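Local atomic coordinates of fructosyl amine: oxygen oxidoreductase (Aspergillus fumigatus, PDB entry 3DJE), a protein that oxidatively deglycates fructosyl amino acids (Amadori products), using FAD as cofactor and molecular oxygen as electron acceptor. Residues Gly58-Asn63 with Leu106-Val111; Ser99-Glu104 with Pro144-Tyr149. All coordinates share one frame; numbering follows the deposited sequence.

Contact 1: Gly58-Asn63 with Leu106-Val111; sequences GQYSNN and LDRLGV. With FSA (1-S-(carboxymethyl)-1-thio-beta-D-fructopyranose), chain D.
Arg108 reaches across from helix 103-113 to the loop at Tyr60, and one hydrogen bond joins them directly: NH1 of Arg108 donates to O of Tyr60 at 3.1 Å, with a nearly straight N-H...O angle of 166°. The carbonyl oxygen lies close to the guanidinium plane, at its edge, whereas the nitrogen stands well above the carbonyl plane, 58° out of it. The arginine chain leaves the helix with CG anti to the backbone N and bends once, at chi2. Its NE has a weak hydrogen bond to Gly410 O, a second hold on the same group.

The other terminal nitrogen, NH2, comes to the rim of the tyrosine ring near its plane, 3.5 Å from CD1 of Tyr60. Ring and guanidinium are turned 64° against each other, so this is an edge contact and not a stack.

The apolar packing belongs to Val111. Its CG1 sits 3.6 Å from O of Ser61 and also covers the backbone there, while CG2 faces CB of Asn62. On the side of Gln59, CB rests 3.6 Å from O of Val111. That carbonyl also accepts from a water, which donates to O of Ser61 as well at 2.8 Å and so bridges two acceptors. Beyond this, OG of Ser61 accepts from N of Asn63 in an ST turn just ahead of helix 64-83.

OH of Tyr60 lies 3.2 Å from carboxylate oxygen OAB of the bound ligand FSA; Lys368 and Arg411 are among the residues hydrogen-bonded to FSA. Helix 103-113 is thus bonded to the backbone of a loop whose Tyr60 lines the FSA pocket, near the flavin, in this MSOX/MTOX-family oxidase.

Contact 2: Ser99-Glu104 with Pro144-Tyr149; sequences SACSQE and PGWKGY
The indole of Trp146 meets two side chains of the other segment, both obliquely. OG of Ser99 lies 3.2 Å from CE3 on the six-membered ring, and SG of Cys101 lies 4.3 Å from the centroid of the five-membered ring, 36° off its normal, a sulfur-aromatic contact. At the edge, in the ring plane, is O of Pro144. The serine hydroxyl has its polar partner in Phe258 O, and NE1 of Trp146 bonds to Glu319, so both groups are anchored from outside.

The two backbones pair as an antiparallel ladder, joining strands 96-100 and 147-151 of the mixed sheet. Ala100 and Lys147 form a hydrogen-bonded pair, N of Ala100 to O of Lys147 at 2.9 Å and N of Lys147 to O of Ala100 at 3.0 Å. Ser99 and Gly148 follow as a non-hydrogen-bonded pair with CA atoms only 3.8 Å apart, and CB of Ser99 packs 3.9 Å from CA of Gly148. Past the ladder, a water donates to both O of Cys101 and O of Gly145.

Chemically, then, backbone bonds set the strand register, and the water carries the pairing on where the strands part, while sulfur and hydroxyl pack against an indole tethered by its own N-H.

From the N terminus, the chain passes the loop 58-63, follows helix 64-83 and strand 96-100, turns through 101-102 and enters helix 103-113, where contact 1 closes its loop. Contact 2 opens inside that loop, at 99-104, and closes well beyond it, at 144-149, so the two cross. Helix 103-113 serves both: its first two residues belong to 99-104, and 106-111 to contact 1. Leu106 and Leu109 of that helix pack on Ala100, Ser99 and Lys147, with CD2 of Leu106 3.7 Å from O of Lys147. Together the contacts connect the pocket-lining loop, through the helix, to the mixed sheet holding strands 96-100 and 147-151.

Contact 1: Gly58-Asn63 with Leu106-Val111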
loop_
_atom_site.group_PDB
_atom_site.type_symbol
_atom_site.label_atom_id
_atom_site.label_comp_id
_atom_site.label_asym_id
_atom_site.label_seq_id
_atom_site.Cartn_x
_atom_site.Cartn_y
_atom_site.Cartn_z
ATOM N N GLY A 58 -13.855 -0.040 1.959
ATOM C CA GLY A 58 -13.991 -1.507 1.992
ATOM C C GLY A 58 -13.487 -2.191 3.256
ATOM O O GLY A 58 -12.508 -1.746 3.862
ATOM N N GLN A 59 -14.170 -3.262 3.654
ATOM C CA GLN A 59 -13.793 -4.047 4.838
ATOM C C GLN A 59 -13.025 -5.303 4.460
ATOM O O GLN A 59 -13.097 -5.746 3.321
ATOM C CB GLN A 59 -15.035 -4.429 5.654
ATOM C CG GLN A 59 -15.679 -3.233 6.376
ATOM C CD GLN A 59 -14.843 -2.697 7.543
ATOM O OE1 GLN A 59 -14.971 -1.534 7.936
ATOM N NE2 GLN A 59 -14.006 -3.537 8.107
ATOM N N TYR A 60 -12.291 -5.867 5.418
ATOM C CA TYR A 60 -11.460 -7.047 5.148
ATOM C C TYR A 60 -11.784 -8.203 6.076
ATOM O O TYR A 60 -11.209 -9.284 5.967
ATOM C CB TYR A 60 -9.967 -6.671 5.187
ATOM C CG TYR A 60 -9.619 -5.832 3.990
ATOM C CD1 TYR A 60 -9.213 -6.432 2.799
ATOM C CD2 TYR A 60 -9.780 -4.444 4.013
ATOM C CE1 TYR A 60 -8.927 -5.674 1.676
ATOM C CE2 TYR A 60 -9.499 -3.675 2.884
ATOM C CZ TYR A 60 -9.073 -4.297 1.729
ATOM O OH TYR A 60 -8.796 -3.553 0.610
ATOM N N SER A 61 -12.732 -7.957 6.970
ATOM C CA SER A 61 -13.170 -8.914 7.969
ATOM C C SER A 61 -14.684 -8.864 8.078
ATOM O O SER A 61 -15.292 -7.843 7.771
ATOM C CB SER A 61 -12.575 -8.535 9.325
ATOM O OG SER A 61 -13.078 -9.353 10.363
ATOM N N ASN A 62 -15.277 -9.966 8.537
ATOM C CA ASN A 62 -16.703 -9.993 8.880
ATOM C C ASN A 62 -16.910 -9.970 10.397
ATOM O O ASN A 62 -18.037 -10.073 10.887
ATOM C CB ASN A 62 -17.424 -11.187 8.233
ATOM C CG ASN A 62 -16.864 -12.533 8.674
ATOM O OD1 ASN A 62 -15.928 -12.606 9.469
ATOM N ND2 ASN A 62 -17.442 -13.609 8.153
ATOM N N ASN A 63 -15.818 -9.830 11.137
ATOM C CA ASN A 63 -15.904 -9.704 12.583
ATOM C C ASN A 63 -16.275 -8.306 13.032
ATOM O O ASN A 63 -15.618 -7.327 12.663
ATOM C CB ASN A 63 -14.618 -10.162 13.259
ATOM C CG ASN A 63 -14.728 -11.571 13.757
ATOM O OD1 ASN A 63 -14.763 -12.522 12.971
ATOM N ND2 ASN A 63 -14.841 -11.720 15.078
ATOM N N LEU A 106 -17.522 -13.930 -4.995
ATOM C CA LEU A 106 -18.716 -13.150 -4.642
ATOM C C LEU A 106 -19.019 -13.140 -3.135
ATOM O O LEU A 106 -19.515 -12.135 -2.591
ATOM C CB LEU A 106 -19.935 -13.595 -5.478
ATOM C CG LEU A 106 -19.853 -13.237 -6.971
ATOM C CD1 LEU A 106 -20.915 -13.981 -7.767
ATOM C CD2 LEU A 106 -19.936 -11.736 -7.270
ATOM N N ASP A 107 -18.705 -14.243 -2.452
ATOM C CA ASP A 107 -18.788 -14.273 -1.000
ATOM C C ASP A 107 -17.824 -13.248 -0.413
ATOM O O ASP A 107 -18.207 -12.440 0.439
ATOM C CB ASP A 107 -18.485 -15.671 -0.442
ATOM C CG ASP A 107 -19.567 -16.691 -0.780
ATOM O OD1 ASP A 107 -20.668 -16.289 -1.232
ATOM O OD2 ASP A 107 -19.312 -17.910 -0.598
ATOM N N ARG A 108 -16.586 -13.257 -0.899
ATOM C CA ARG A 108 -15.582 -12.295 -0.431
ATOM C C ARG A 108 -16.019 -10.864 -0.751
ATOM O O ARG A 108 -15.879 -9.961 0.072
ATOM C CB ARG A 108 -14.217 -12.595 -1.056
ATOM C CG ARG A 108 -13.096 -11.618 -0.681
ATOM C CD ARG A 108 -12.759 -11.659 0.803
ATOM N NE ARG A 108 -11.540 -10.898 1.082
ATOM C CZ ARG A 108 -11.165 -10.471 2.287
ATOM N NH1 ARG A 108 -11.905 -10.735 3.354
ATOM N NH2 ARG A 108 -10.034 -9.785 2.423
ATOM N N LEU A 109 -16.573 -10.672 -1.942
ATOM C CA LEU A 109 -17.080 -9.364 -2.346
ATOM C C LEU A 109 -18.137 -8.835 -1.360
ATOM O O LEU A 109 -18.154 -7.647 -1.026
ATOM C CB LEU A 109 -17.651 -9.445 -3.764
ATOM C CG LEU A 109 -17.995 -8.092 -4.391
ATOM C CD1 LEU A 109 -16.731 -7.263 -4.655
ATOM C CD2 LEU A 109 -18.794 -8.262 -5.679
ATOM N N GLY A 110 -19.014 -9.720 -0.890
ATOM C CA GLY A 110 -20.020 -9.334 0.108
ATOM C C GLY A 110 -19.407 -8.803 1.392
ATOM O O GLY A 110 -19.903 -7.828 1.967
ATOM N N VAL A 111 -18.324 -9.440 1.838
ATOM C CA VAL A 111 -17.621 -9.021 3.055
ATOM C C VAL A 111 -16.967 -7.671 2.831
ATOM O O VAL A 111 -17.005 -6.798 3.701
ATOM C CB VAL A 111 -16.537 -10.042 3.488
ATOM C CG1 VAL A 111 -15.696 -9.482 4.616
ATOM C CG2 VAL A 111 -17.180 -11.356 3.920
HETATM O OAB FSA D . -7.132 -1.073 -0.455
HETATM C CAL FSA D . -7.677 -1.030 -1.579
HETATM O OAA FSA D . -8.826 -0.544 -1.746
HETATM C CAH FSA D . -6.980 -1.591 -2.803
HETATM S SAK FSA D . -5.462 -2.397 -2.405
HETATM C C1 FSA D . -5.111 -2.924 -4.060
HETATM C C2 FSA D . -4.133 -4.108 -4.064
HETATM O O2 FSA D . -3.510 -4.216 -5.355
HETATM C C3 FSA D . -4.853 -5.422 -3.742
HETATM O O3 FSA D . -5.784 -5.743 -4.787
HETATM C C4 FSA D . -3.870 -6.572 -3.497
HETATM O O4 FSA D . -4.586 -7.721 -3.015
HETATM C C5 FSA D . -2.802 -6.198 -2.465
HETATM O O5 FSA D . -3.366 -6.097 -1.155
HETATM C C6 FSA D . -2.144 -4.887 -2.869
HETATM O O6 FSA D . -3.152 -3.873 -3.029
HETATM O O HOH W 1 -17.542 -6.889 6.418
#

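Contact 2: Ser99-Glu104 with Pro144-Tyr149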
loop_
_atom_site.group_PDB
_atom_site.type_symbol
_atom_site.label_atom_id
_atom_site.label_comp_id
_atom_site.label_asym_id
_atom_site.label_seq_id
_atom_site.Cartn_x
_atom_site.Cartn_y
_atom_site.Cartn_z
ATOM N N SER A 99 -16.210 -5.808 -8.079
ATOM C CA SER A 99 -16.875 -6.957 -8.720
ATOM C C SER A 99 -16.101 -8.250 -8.499
ATOM O O SER A 99 -14.965 -8.221 -8.021
ATOM C CB SER A 99 -17.047 -6.699 -10.216
ATOM O OG SER A 99 -15.793 -6.514 -10.836
ATOM N N ALA A 100 -16.742 -9.374 -8.820
ATOM C CA ALA A 100 -16.116 -10.693 -8.748
ATOM C C ALA A 100 -16.817 -11.613 -9.743
ATOM O O ALA A 100 -17.718 -11.175 -10.460
ATOM C CB ALA A 100 -16.189 -11.262 -7.325
ATOM N N CYS A 101 -16.383 -12.870 -9.799
ATOM C CA CYS A 101 -16.918 -13.819 -10.789
ATOM C C CYS A 101 -17.402 -15.140 -10.179
ATOM O O CYS A 101 -18.526 -15.600 -10.462
ATOM C CB CYS A 101 -15.865 -14.115 -11.841
ATOM S SG CYS A 101 -15.390 -12.694 -12.813
ATOM N N SER A 102 -16.552 -15.756 -9.368
ATOM C CA SER A 102 -16.846 -17.070 -8.785
ATOM C C SER A 102 -17.707 -16.950 -7.532
ATOM O O SER A 102 -17.850 -15.857 -6.957
ATOM C CB SER A 102 -15.538 -17.808 -8.473
ATOM O OG SER A 102 -14.908 -17.272 -7.314
ATOM N N GLN A 103 -18.281 -18.065 -7.088
ATOM C CA GLN A 103 -19.064 -18.031 -5.860
ATOM C C GLN A 103 -18.201 -17.639 -4.664
ATOM O O GLN A 103 -18.625 -16.826 -3.840
ATOM C CB GLN A 103 -19.794 -19.349 -5.590
ATOM C CG GLN A 103 -20.809 -19.246 -4.439
ATOM C CD GLN A 103 -21.796 -18.091 -4.624
ATOM O OE1 GLN A 103 -22.607 -18.094 -5.555
ATOM N NE2 GLN A 103 -21.722 -17.097 -3.744
ATOM N N GLU A 104 -16.993 -18.199 -4.582
ATOM C CA GLU A 104 -16.060 -17.818 -3.513
ATOM C C GLU A 104 -15.664 -16.339 -3.600
ATOM O O GLU A 104 -15.583 -15.657 -2.581
ATOM C CB GLU A 104 -14.812 -18.701 -3.516
ATOM C CG GLU A 104 -14.074 -18.670 -2.189
ATOM C CD GLU A 104 -12.939 -19.677 -2.075
ATOM O OE1 GLU A 104 -12.576 -20.324 -3.091
ATOM O OE2 GLU A 104 -12.405 -19.815 -0.946
ATOM N N PRO A 144 -17.092 -11.183 -18.898
ATOM C CA PRO A 144 -17.747 -12.490 -18.773
ATOM C C PRO A 144 -17.878 -12.955 -17.325
ATOM O O PRO A 144 -16.879 -13.114 -16.618
ATOM C CB PRO A 144 -16.837 -13.431 -19.570
ATOM C CG PRO A 144 -15.509 -12.760 -19.602
ATOM C CD PRO A 144 -15.778 -11.275 -19.557
ATOM N N GLY A 145 -19.118 -13.147 -16.893
ATOM C CA GLY A 145 -19.411 -13.580 -15.535
ATOM C C GLY A 145 -19.210 -12.529 -14.447
ATOM O O GLY A 145 -19.391 -12.833 -13.271
ATOM N N TRP A 146 -18.822 -11.306 -14.817
ATOM C CA TRP A 146 -18.632 -10.250 -13.803
ATOM C C TRP A 146 -19.963 -9.882 -13.162
ATOM O O TRP A 146 -20.963 -9.700 -13.857
ATOM C CB TRP A 146 -18.039 -8.983 -14.419
ATOM C CG TRP A 146 -16.600 -9.041 -14.809
ATOM C CD1 TRP A 146 -15.945 -10.066 -15.449
ATOM C CD2 TRP A 146 -15.638 -7.995 -14.643
ATOM N NE1 TRP A 146 -14.631 -9.721 -15.675
ATOM C CE2 TRP A 146 -14.417 -8.454 -15.189
ATOM C CE3 TRP A 146 -15.686 -6.715 -14.066
ATOM C CZ2 TRP A 146 -13.248 -7.674 -15.177
ATOM C CZ3 TRP A 146 -14.528 -5.938 -14.065
ATOM C CH2 TRP A 146 -13.329 -6.419 -14.607
ATOM N N LYS A 147 -19.965 -9.779 -11.836
ATOM C CA LYS A 147 -21.099 -9.285 -11.092
ATOM C C LYS A 147 -20.538 -8.371 -10.027
ATOM O O LYS A 147 -19.531 -8.700 -9.393
ATOM C CB LYS A 147 -21.839 -10.428 -10.405
ATOM C CG LYS A 147 -23.135 -9.992 -9.750
ATOM C CD LYS A 147 -23.819 -11.132 -9.007
ATOM C CE LYS A 147 -25.012 -10.614 -8.211
ATOM N NZ LYS A 147 -24.600 -9.874 -6.991
ATOM N N GLY A 148 -21.179 -7.239 -9.796
ATOM C CA GLY A 148 -20.614 -6.341 -8.800
ATOM C C GLY A 148 -21.483 -5.191 -8.390
ATOM O O GLY A 148 -22.684 -5.154 -8.702
ATOM N N TYR A 149 -20.851 -4.250 -7.693
ATOM C CA TYR A 149 -21.529 -3.094 -7.115
ATOM C C TYR A 149 -20.797 -1.821 -7.471
ATOM O O TYR A 149 -19.581 -1.720 -7.269
ATOM C CB TYR A 149 -21.603 -3.224 -5.597
ATOM C CG TYR A 149 -22.375 -4.439 -5.165
ATOM C CD1 TYR A 149 -23.771 -4.441 -5.197
ATOM C CD2 TYR A 149 -21.715 -5.599 -4.759
ATOM C CE1 TYR A 149 -24.495 -5.577 -4.816
ATOM C CE2 TYR A 149 -22.425 -6.733 -4.376
ATOM C CZ TYR A 149 -23.809 -6.714 -4.407
ATOM O OH TYR A 149 -24.498 -7.847 -4.017
HETATM O O HOH W 2 -20.587 -14.882 -12.203
#